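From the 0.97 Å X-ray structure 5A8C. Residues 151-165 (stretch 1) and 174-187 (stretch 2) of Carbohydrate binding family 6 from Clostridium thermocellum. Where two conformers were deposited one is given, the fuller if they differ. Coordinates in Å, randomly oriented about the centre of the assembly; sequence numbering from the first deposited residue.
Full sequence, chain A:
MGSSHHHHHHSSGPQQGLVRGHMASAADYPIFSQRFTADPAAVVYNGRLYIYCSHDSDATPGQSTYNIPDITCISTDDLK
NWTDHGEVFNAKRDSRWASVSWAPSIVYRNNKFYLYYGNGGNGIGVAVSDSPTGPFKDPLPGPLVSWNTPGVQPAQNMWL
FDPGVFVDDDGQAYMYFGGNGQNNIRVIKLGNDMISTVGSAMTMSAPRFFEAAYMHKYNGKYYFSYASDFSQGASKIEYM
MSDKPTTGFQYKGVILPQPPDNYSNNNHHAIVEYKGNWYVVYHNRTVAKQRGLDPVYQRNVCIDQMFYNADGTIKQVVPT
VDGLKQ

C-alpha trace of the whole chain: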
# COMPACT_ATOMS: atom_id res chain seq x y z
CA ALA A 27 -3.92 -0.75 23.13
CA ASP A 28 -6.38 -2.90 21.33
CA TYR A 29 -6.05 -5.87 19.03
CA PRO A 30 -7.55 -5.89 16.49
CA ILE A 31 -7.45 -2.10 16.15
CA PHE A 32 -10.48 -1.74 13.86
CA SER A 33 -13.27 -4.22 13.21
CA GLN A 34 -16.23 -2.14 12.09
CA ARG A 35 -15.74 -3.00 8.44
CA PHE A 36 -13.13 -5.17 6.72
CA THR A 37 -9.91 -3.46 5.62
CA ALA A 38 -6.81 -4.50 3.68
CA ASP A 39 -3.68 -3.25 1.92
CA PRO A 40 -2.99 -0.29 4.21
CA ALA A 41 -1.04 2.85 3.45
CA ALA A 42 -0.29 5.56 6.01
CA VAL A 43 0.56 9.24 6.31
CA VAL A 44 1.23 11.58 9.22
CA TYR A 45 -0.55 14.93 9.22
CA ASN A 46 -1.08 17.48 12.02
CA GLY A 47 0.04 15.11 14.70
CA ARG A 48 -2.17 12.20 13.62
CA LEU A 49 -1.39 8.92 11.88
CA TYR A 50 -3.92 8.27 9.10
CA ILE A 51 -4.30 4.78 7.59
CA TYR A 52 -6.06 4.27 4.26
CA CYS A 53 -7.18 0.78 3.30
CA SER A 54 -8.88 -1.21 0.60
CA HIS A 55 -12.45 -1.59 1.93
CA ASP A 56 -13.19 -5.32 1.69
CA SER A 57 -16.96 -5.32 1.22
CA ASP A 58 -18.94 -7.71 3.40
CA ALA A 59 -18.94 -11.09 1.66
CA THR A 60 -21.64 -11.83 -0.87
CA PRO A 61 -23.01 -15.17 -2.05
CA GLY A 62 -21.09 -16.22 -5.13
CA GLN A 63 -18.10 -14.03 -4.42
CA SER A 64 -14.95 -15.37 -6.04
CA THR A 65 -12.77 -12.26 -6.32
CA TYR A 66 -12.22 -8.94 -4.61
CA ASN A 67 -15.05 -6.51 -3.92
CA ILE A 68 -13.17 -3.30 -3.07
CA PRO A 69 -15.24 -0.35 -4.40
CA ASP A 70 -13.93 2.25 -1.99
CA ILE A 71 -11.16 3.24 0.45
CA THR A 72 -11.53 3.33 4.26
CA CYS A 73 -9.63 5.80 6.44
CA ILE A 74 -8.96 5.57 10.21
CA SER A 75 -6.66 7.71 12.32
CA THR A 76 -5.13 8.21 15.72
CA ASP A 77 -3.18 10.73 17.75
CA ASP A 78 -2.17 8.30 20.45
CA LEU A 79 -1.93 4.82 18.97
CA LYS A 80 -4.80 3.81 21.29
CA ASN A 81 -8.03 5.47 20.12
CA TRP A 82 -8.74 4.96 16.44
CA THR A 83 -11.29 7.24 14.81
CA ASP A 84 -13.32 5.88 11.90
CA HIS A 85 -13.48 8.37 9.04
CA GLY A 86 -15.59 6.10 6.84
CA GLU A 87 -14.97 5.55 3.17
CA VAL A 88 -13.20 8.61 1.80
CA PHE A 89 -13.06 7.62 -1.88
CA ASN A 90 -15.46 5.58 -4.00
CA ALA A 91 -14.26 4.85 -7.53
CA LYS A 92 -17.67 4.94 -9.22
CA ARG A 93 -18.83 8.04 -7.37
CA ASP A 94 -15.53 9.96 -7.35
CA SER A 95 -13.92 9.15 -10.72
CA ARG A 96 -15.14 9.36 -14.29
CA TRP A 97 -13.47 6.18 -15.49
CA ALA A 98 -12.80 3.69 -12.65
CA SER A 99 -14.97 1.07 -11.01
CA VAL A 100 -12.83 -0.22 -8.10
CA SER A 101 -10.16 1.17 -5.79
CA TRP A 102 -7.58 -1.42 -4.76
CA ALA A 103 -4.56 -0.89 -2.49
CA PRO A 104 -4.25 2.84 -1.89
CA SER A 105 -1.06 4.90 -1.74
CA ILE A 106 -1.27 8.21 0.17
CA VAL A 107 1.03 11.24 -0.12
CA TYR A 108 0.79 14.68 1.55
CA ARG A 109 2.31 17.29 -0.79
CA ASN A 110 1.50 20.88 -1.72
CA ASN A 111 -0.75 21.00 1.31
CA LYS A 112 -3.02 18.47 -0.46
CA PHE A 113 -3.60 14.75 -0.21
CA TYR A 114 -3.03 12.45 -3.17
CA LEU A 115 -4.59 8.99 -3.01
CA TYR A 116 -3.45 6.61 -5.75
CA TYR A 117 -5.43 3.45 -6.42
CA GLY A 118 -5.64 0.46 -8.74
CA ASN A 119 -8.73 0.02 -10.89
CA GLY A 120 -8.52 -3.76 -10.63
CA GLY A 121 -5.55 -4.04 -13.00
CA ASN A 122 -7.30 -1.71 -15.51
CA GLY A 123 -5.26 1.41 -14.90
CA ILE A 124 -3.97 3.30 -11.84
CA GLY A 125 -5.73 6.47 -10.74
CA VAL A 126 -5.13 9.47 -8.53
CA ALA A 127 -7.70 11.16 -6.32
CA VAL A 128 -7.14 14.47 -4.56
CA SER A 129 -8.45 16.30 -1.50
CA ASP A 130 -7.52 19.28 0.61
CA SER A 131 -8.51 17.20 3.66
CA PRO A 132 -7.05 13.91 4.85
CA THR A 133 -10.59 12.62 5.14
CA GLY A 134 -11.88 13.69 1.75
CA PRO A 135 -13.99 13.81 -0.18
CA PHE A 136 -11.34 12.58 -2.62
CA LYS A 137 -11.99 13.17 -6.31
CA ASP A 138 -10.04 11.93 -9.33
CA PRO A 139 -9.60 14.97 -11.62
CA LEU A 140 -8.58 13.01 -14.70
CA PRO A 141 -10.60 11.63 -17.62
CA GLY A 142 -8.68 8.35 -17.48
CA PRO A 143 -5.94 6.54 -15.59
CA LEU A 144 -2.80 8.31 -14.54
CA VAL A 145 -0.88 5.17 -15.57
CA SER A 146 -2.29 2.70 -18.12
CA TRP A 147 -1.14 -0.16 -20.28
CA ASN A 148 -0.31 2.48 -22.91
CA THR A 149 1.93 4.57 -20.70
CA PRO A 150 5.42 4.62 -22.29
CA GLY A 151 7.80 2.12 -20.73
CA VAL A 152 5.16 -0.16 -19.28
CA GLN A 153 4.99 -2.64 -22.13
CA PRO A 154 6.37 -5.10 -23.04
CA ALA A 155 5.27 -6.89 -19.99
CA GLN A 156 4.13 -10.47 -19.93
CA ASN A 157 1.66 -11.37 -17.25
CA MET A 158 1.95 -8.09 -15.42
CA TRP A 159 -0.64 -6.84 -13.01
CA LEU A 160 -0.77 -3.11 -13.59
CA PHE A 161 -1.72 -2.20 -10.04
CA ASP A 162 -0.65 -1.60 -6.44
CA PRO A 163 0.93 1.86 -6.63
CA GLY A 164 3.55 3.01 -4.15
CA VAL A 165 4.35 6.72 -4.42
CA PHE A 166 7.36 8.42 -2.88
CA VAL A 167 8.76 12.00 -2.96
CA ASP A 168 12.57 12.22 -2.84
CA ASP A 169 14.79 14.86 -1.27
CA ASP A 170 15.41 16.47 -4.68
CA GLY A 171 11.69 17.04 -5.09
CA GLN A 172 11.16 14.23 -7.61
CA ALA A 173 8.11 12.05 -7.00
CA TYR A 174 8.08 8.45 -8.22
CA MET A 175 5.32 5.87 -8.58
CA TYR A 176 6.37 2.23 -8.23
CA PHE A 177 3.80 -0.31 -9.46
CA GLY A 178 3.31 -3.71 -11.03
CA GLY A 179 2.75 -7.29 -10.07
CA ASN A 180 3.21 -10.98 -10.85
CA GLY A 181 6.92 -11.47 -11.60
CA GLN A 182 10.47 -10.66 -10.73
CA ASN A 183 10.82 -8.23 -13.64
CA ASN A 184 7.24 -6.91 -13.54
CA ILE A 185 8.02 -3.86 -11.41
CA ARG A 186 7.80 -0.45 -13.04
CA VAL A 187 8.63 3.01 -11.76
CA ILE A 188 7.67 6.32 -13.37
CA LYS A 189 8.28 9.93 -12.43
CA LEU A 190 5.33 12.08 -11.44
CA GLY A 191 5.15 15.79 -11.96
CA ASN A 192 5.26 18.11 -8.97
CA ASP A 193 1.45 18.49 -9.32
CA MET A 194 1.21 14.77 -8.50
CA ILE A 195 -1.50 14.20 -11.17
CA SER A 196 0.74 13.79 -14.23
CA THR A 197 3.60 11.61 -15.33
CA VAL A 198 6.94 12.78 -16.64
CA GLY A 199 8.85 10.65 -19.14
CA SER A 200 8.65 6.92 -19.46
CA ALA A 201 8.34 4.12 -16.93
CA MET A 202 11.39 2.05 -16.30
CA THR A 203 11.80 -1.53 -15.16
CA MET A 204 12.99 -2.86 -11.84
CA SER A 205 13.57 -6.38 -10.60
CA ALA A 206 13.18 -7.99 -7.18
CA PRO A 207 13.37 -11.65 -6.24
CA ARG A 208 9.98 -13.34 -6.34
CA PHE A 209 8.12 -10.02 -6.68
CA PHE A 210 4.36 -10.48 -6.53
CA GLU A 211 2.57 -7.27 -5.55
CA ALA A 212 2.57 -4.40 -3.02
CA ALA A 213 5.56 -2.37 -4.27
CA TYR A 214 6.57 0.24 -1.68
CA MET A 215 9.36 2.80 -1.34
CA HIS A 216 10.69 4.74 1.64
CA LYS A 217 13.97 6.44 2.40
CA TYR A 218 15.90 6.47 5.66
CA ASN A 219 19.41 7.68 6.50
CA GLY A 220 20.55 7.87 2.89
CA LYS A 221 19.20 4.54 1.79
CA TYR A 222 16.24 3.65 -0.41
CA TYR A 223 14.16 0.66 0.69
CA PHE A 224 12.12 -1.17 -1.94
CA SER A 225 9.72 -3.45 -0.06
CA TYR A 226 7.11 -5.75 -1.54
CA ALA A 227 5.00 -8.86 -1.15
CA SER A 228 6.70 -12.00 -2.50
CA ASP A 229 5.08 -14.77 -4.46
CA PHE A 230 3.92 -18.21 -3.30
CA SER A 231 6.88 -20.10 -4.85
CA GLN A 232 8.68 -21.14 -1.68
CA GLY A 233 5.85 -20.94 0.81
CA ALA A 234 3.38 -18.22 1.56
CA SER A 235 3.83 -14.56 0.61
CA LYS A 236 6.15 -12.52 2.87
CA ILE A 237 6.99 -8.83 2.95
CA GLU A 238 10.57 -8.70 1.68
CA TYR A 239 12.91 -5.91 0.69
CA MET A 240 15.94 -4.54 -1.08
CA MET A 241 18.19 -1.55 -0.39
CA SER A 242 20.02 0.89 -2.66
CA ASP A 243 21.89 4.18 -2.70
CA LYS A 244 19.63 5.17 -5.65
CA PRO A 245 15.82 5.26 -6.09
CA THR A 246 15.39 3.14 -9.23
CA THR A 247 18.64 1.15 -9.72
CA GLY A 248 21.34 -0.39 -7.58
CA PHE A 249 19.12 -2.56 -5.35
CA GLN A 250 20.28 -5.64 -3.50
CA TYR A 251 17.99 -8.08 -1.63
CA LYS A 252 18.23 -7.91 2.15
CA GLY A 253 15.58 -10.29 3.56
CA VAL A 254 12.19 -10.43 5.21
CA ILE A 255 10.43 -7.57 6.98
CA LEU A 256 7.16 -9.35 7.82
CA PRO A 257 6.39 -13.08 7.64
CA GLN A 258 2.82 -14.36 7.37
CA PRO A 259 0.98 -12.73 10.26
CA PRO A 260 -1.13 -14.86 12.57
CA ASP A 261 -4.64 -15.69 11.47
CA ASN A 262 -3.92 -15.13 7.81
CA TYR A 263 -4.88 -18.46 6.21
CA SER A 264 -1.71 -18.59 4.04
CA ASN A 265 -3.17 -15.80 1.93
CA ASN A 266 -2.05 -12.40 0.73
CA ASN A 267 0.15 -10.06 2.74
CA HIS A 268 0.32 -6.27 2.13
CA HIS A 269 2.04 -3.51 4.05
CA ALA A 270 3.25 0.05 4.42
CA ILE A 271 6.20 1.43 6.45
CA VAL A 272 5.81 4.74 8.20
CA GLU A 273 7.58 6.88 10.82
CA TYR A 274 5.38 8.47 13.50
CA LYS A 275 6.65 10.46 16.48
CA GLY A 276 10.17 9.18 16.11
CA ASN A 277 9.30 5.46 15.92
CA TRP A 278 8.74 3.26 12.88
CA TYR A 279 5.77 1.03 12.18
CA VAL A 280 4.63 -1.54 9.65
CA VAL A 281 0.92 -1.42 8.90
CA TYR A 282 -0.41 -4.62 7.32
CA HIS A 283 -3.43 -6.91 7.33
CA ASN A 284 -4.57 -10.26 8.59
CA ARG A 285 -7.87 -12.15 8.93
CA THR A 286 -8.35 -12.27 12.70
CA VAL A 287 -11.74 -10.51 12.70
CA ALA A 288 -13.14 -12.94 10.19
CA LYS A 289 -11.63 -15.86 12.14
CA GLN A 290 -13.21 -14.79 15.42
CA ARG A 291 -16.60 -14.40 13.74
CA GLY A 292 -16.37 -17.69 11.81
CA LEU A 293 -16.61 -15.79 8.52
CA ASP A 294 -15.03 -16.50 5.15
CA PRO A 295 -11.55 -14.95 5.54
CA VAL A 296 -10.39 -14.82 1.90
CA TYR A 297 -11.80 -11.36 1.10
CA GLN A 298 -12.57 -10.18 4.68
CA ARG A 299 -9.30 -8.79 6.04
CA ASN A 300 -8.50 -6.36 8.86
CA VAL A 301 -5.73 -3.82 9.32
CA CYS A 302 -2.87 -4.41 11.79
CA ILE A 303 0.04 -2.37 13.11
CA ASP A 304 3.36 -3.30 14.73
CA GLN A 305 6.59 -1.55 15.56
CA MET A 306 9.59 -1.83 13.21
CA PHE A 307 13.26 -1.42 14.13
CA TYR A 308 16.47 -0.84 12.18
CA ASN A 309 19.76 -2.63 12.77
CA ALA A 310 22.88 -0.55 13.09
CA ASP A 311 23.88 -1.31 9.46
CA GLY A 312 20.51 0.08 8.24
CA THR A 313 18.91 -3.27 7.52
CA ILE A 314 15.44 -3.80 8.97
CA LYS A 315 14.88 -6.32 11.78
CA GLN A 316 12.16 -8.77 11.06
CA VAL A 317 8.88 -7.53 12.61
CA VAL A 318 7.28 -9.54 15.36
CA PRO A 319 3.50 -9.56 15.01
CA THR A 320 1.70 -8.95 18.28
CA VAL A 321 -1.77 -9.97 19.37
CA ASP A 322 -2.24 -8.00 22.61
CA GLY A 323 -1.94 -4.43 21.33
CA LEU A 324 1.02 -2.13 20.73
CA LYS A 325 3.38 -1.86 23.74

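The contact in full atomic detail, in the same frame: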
# COMPACT_ATOMS: atom_id res chain seq x y z
N GLY A 151 6.91 2.85 -21.61
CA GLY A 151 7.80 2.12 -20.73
C GLY A 151 7.14 1.02 -19.94
O GLY A 151 7.84 0.23 -19.29
N VAL A 152 5.82 0.95 -19.95
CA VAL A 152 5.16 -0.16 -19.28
C VAL A 152 5.33 -1.46 -20.03
O VAL A 152 5.94 -2.43 -19.55
CB VAL A 152 3.69 0.13 -19.01
CG1 VAL A 152 2.99 -1.08 -18.45
CG2 VAL A 152 3.58 1.28 -18.02
N GLN A 153 4.86 -1.46 -21.27
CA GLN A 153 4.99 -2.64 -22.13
C GLN A 153 6.35 -2.60 -22.78
O GLN A 153 6.86 -1.52 -22.96
CB GLN A 153 3.86 -2.67 -23.19
CG GLN A 153 2.50 -2.77 -22.55
CD GLN A 153 1.40 -3.14 -23.51
OE1 GLN A 153 1.28 -4.30 -23.92
NE2 GLN A 153 0.58 -2.15 -23.86
N PRO A 154 6.92 -3.74 -23.20
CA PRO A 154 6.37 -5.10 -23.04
C PRO A 154 6.37 -5.59 -21.62
O PRO A 154 7.26 -5.27 -20.82
CB PRO A 154 7.28 -6.00 -23.89
CG PRO A 154 8.49 -5.18 -24.14
CD PRO A 154 8.16 -3.74 -23.99
N ALA A 155 5.33 -6.32 -21.27
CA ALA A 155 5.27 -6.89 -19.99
C ALA A 155 4.51 -8.23 -20.22
O ALA A 155 3.58 -8.32 -20.99
CB ALA A 155 4.60 -5.93 -19.04
N GLN A 156 4.94 -9.32 -19.66
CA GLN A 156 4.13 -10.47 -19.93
C GLN A 156 3.64 -10.73 -18.58
O GLN A 156 4.40 -10.69 -17.77
CB GLN A 156 5.01 -11.60 -20.45
CG GLN A 156 5.88 -11.22 -21.56
CD GLN A 156 5.21 -11.28 -22.92
OE1 GLN A 156 4.01 -11.41 -23.04
NE2 GLN A 156 6.02 -11.22 -23.97
N ASN A 157 2.36 -10.98 -18.47
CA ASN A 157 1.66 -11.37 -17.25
C ASN A 157 1.63 -10.35 -16.14
O ASN A 157 1.33 -10.67 -15.03
CB ASN A 157 2.39 -12.61 -16.78
CG ASN A 157 2.32 -13.72 -17.82
OD1 ASN A 157 1.26 -13.91 -18.39
ND2 ASN A 157 3.34 -14.45 -18.01
N MET A 158 1.96 -9.12 -16.49
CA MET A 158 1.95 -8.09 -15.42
C MET A 158 0.56 -7.73 -14.93
O MET A 158 -0.39 -7.70 -15.65
CB MET A 158 2.66 -6.77 -15.83
CG MET A 158 2.81 -5.55 -14.78
SD MET A 158 3.20 -4.07 -15.72
CE MET A 158 4.68 -4.58 -15.28
N TRP A 159 0.53 -7.41 -13.63
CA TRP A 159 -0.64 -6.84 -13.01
C TRP A 159 -0.34 -5.36 -12.83
O TRP A 159 0.52 -4.99 -12.07
CB TRP A 159 -1.01 -7.50 -11.68
CG TRP A 159 -1.35 -8.94 -11.79
CD1 TRP A 159 -2.00 -9.58 -12.81
CD2 TRP A 159 -1.10 -9.95 -10.78
NE1 TRP A 159 -2.11 -10.92 -12.53
CE2 TRP A 159 -1.60 -11.18 -11.28
CE3 TRP A 159 -0.45 -9.94 -9.52
CZ2 TRP A 159 -1.49 -12.38 -10.57
CZ3 TRP A 159 -0.34 -11.13 -8.85
CH2 TRP A 159 -0.87 -12.34 -9.36
N LEU A 160 -1.06 -4.53 -13.60
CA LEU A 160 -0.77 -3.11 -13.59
C LEU A 160 -1.56 -2.47 -12.43
O LEU A 160 -2.66 -1.93 -12.61
CB LEU A 160 -1.03 -2.51 -14.95
CG LEU A 160 -0.39 -1.15 -15.16
CD1 LEU A 160 1.08 -1.32 -15.32
CD2 LEU A 160 -0.83 -0.65 -16.53
N PHE A 161 -1.00 -2.57 -11.23
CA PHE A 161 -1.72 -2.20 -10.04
C PHE A 161 -0.77 -1.89 -8.90
O PHE A 161 0.47 -1.88 -9.04
CB PHE A 161 -2.83 -3.22 -9.71
CG PHE A 161 -2.41 -4.58 -9.22
CD1 PHE A 161 -1.10 -4.94 -8.86
CD2 PHE A 161 -3.41 -5.52 -9.04
CE1 PHE A 161 -0.81 -6.18 -8.36
CE2 PHE A 161 -3.11 -6.78 -8.53
CZ PHE A 161 -1.82 -7.09 -8.15
N ASP A 162 -1.37 -1.67 -7.71
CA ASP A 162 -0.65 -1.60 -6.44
C ASP A 162 0.41 -0.47 -6.41
O ASP A 162 1.58 -0.71 -6.14
CB ASP A 162 -0.06 -2.94 -6.01
CG ASP A 162 -1.08 -3.95 -5.47
OD1 ASP A 162 -2.29 -3.75 -5.63
OD2 ASP A 162 -0.56 -4.95 -4.91
N PRO A 163 -0.01 0.76 -6.64
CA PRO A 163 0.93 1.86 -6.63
C PRO A 163 1.57 2.07 -5.29
O PRO A 163 0.95 1.94 -4.24
CB PRO A 163 0.09 3.07 -6.99
CG PRO A 163 -1.30 2.70 -6.50
CD PRO A 163 -1.40 1.24 -6.81
N GLY A 164 2.82 2.52 -5.31
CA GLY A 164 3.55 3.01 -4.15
C GLY A 164 4.27 4.28 -4.51
O GLY A 164 5.17 4.23 -5.34
N VAL A 165 3.81 5.42 -4.03
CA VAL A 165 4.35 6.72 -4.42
C VAL A 165 5.25 7.25 -3.31
O VAL A 165 4.99 7.06 -2.12
CB VAL A 165 3.22 7.68 -4.82
CG1 VAL A 165 3.73 9.06 -5.20
CG2 VAL A 165 2.39 7.09 -5.94
N TYR A 174 8.04 9.71 -7.49
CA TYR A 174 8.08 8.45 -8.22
C TYR A 174 6.90 7.61 -7.84
O TYR A 174 6.55 7.54 -6.67
CB TYR A 174 9.33 7.66 -7.89
CG TYR A 174 10.65 8.35 -8.23
CD1 TYR A 174 11.29 9.16 -7.31
CD2 TYR A 174 11.27 8.15 -9.46
CE1 TYR A 174 12.50 9.75 -7.58
CE2 TYR A 174 12.49 8.75 -9.73
CZ TYR A 174 13.11 9.53 -8.80
OH TYR A 174 14.33 10.12 -9.10
N MET A 175 6.32 6.91 -8.81
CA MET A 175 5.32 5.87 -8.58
C MET A 175 5.91 4.52 -8.97
O MET A 175 6.23 4.34 -10.15
CB MET A 175 4.05 6.10 -9.33
CG MET A 175 3.02 4.99 -9.10
SD MET A 175 1.61 4.91 -10.21
CE MET A 175 0.80 6.28 -9.51
N TYR A 176 6.00 3.62 -8.01
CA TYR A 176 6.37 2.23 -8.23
C TYR A 176 5.09 1.42 -8.36
O TYR A 176 4.11 1.70 -7.66
CB TYR A 176 7.20 1.70 -7.03
CG TYR A 176 8.46 2.49 -6.76
CD1 TYR A 176 8.44 3.73 -6.14
CD2 TYR A 176 9.72 2.02 -7.19
CE1 TYR A 176 9.58 4.48 -5.94
CE2 TYR A 176 10.86 2.75 -6.95
CZ TYR A 176 10.81 3.99 -6.35
OH TYR A 176 11.90 4.76 -6.08
N PHE A 177 5.04 0.43 -9.25
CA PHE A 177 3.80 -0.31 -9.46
C PHE A 177 4.14 -1.63 -10.18
O PHE A 177 5.29 -1.85 -10.57
CB PHE A 177 2.77 0.52 -10.25
CG PHE A 177 3.24 0.96 -11.61
CD1 PHE A 177 4.02 2.10 -11.76
CD2 PHE A 177 2.84 0.29 -12.75
CE1 PHE A 177 4.42 2.53 -13.04
CE2 PHE A 177 3.21 0.71 -14.02
CZ PHE A 177 3.98 1.85 -14.15
N GLY A 178 3.13 -2.45 -10.33
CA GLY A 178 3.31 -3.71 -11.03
C GLY A 178 2.90 -4.90 -10.19
O GLY A 178 2.40 -4.79 -9.07
N GLY A 179 3.14 -6.09 -10.73
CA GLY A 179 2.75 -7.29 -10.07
C GLY A 179 3.04 -8.52 -10.92
O GLY A 179 3.16 -8.43 -12.13
N ASN A 180 3.16 -9.65 -10.26
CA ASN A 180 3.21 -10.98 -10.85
C ASN A 180 4.49 -11.22 -11.64
O ASN A 180 4.46 -11.63 -12.80
CB ASN A 180 2.00 -11.27 -11.72
CG ASN A 180 1.88 -12.71 -12.08
OD1 ASN A 180 2.27 -13.59 -11.33
ND2 ASN A 180 1.33 -12.97 -13.24
N GLY A 181 5.64 -11.01 -11.02
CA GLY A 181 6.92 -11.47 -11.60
C GLY A 181 8.06 -10.63 -11.18
O GLY A 181 7.97 -9.42 -11.04
N GLN A 182 9.23 -11.30 -11.09
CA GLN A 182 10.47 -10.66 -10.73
C GLN A 182 10.74 -9.37 -11.47
O GLN A 182 11.25 -8.41 -10.89
CB GLN A 182 11.64 -11.63 -10.93
CG GLN A 182 12.99 -11.03 -10.71
CD GLN A 182 14.07 -11.97 -11.15
OE1 GLN A 182 14.32 -12.98 -10.53
NE2 GLN A 182 14.74 -11.64 -12.25
N ASN A 183 10.50 -9.36 -12.78
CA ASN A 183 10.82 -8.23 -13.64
C ASN A 183 9.59 -7.42 -14.03
O ASN A 183 9.64 -6.63 -14.98
CB ASN A 183 11.55 -8.75 -14.92
CG ASN A 183 12.73 -9.56 -14.57
OD1 ASN A 183 13.53 -9.20 -13.70
ND2 ASN A 183 12.80 -10.74 -15.10
N ASN A 184 8.49 -7.60 -13.30
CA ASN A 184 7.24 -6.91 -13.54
C ASN A 184 7.01 -5.74 -12.58
O ASN A 184 5.87 -5.38 -12.32
CB ASN A 184 6.06 -7.90 -13.54
CG ASN A 184 5.90 -8.57 -14.90
OD1 ASN A 184 6.39 -8.11 -15.91
ND2 ASN A 184 5.15 -9.65 -14.95
N ILE A 185 8.09 -5.13 -12.13
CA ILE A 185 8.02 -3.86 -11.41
C ILE A 185 8.30 -2.75 -12.41
O ILE A 185 9.18 -2.85 -13.28
CB ILE A 185 9.10 -3.79 -10.30
CG1 ILE A 185 9.07 -4.98 -9.37
CG2 ILE A 185 8.96 -2.47 -9.54
CD1 ILE A 185 10.31 -5.18 -8.57
N ARG A 186 7.56 -1.67 -12.28
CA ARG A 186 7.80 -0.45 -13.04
C ARG A 186 7.88 0.73 -12.08
O ARG A 186 7.28 0.71 -11.01
CB ARG A 186 6.70 -0.21 -14.06
CG ARG A 186 6.57 -1.29 -15.12
CD ARG A 186 7.73 -1.34 -16.10
NE ARG A 186 7.58 -2.38 -17.12
CZ ARG A 186 7.91 -3.65 -16.96
NH1 ARG A 186 8.42 -4.09 -15.84
NH2 ARG A 186 7.75 -4.50 -17.97
N VAL A 187 8.61 1.76 -12.49
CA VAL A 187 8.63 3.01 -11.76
C VAL A 187 8.60 4.14 -12.77
O VAL A 187 9.30 4.12 -13.78
CB VAL A 187 9.82 3.11 -10.77
CG1 VAL A 187 11.19 2.91 -11.46
CG2 VAL A 187 9.79 4.39 -9.99
O HOH W 1 7.18 -9.48 -18.12
O HOH W 2 3.15 -3.06 -6.91

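The two stretches bury 908 Å² between them, joined by a short antiparallel ladder at one end and by side chains that reach for backbone carbonyls at the other. In the ladder, Gly164 and Tyr176 form a hydrogen-bonded pair, Gly164 N to Tyr176 O at 2.8 Å and Tyr176 N to Gly164 O at 2.9 Å. Val165 pairs with Met175 without hydrogen bonds, and their side chains share a face of the sheet. Both adopt chi1 t, and Val165 CG2 packs 3.8 Å from Met175 CG; the extended Met175 chain also brings its SD within 4.0 Å of Pro163 CB.

Beyond the ladder the pairing continues irregularly. Gly178 N donates to Phe161 O (3.0 Å) and Trp159 N to Gly179 O (3.2 Å), while a water bridges Asp162 O and Gly178 O, at 2.9 Å from each. Gly179 suits this close approach, since a CB there would lie 2.7 Å from Phe161 CE1. Gly178 is called for within its own stretch, by its backbone angles and by Asn184 O, which a CB would strike. Phe177, with chi1 p, turns its ring edge to two aliphatic side chains, Leu160 CD1 lying 3.2 Å from its CE2 and Val152 CG2 3.9 Å from its CZ. The CB of Leu160 points away, but chi1 t and chi2 p bring its end back to the ring.

Asn180 serves two contacts with one rotamer. Its CB points toward stretch 1 and sits over the face of the Trp159 indole, 3.4 Å from the centroid of the six-membered ring, in a CH-pi contact; chi1 t carries ND2 onward to Asn157 O, a 2.9 Å hydrogen bond. Asn184, with chi1 m, uses both ends of its amide: ND2 donates to Gln156 O (3.1 Å) and to Asn180 O within its own stretch (3.0 Å), whereas OD1 accepts from a water at 2.7 Å that is also 2.7 Å from Gln156 N, the donor to that water.

Arg186 is buried, and its charged group is met by carbonyls. Chi1 and chi2, both m, fold the chain, and chi3 t then extends it so that NE and NH2 reach Val152 O (2.9 and 3.2 Å). NH2 also makes a weak hydrogen bond to Pro154 O at 3.0 Å, beyond the cis peptide that precedes Pro154. NH1 is satisfied within its own stretch, 2.9 Å from both Asn183 O and Ile185 O. One guanidinium face is covered by Met158, whose long, flexible side chain, t at chi1 and chi2, places CE 3.8 Å from Arg186 CZ and 3.3 Å from Asn184 O.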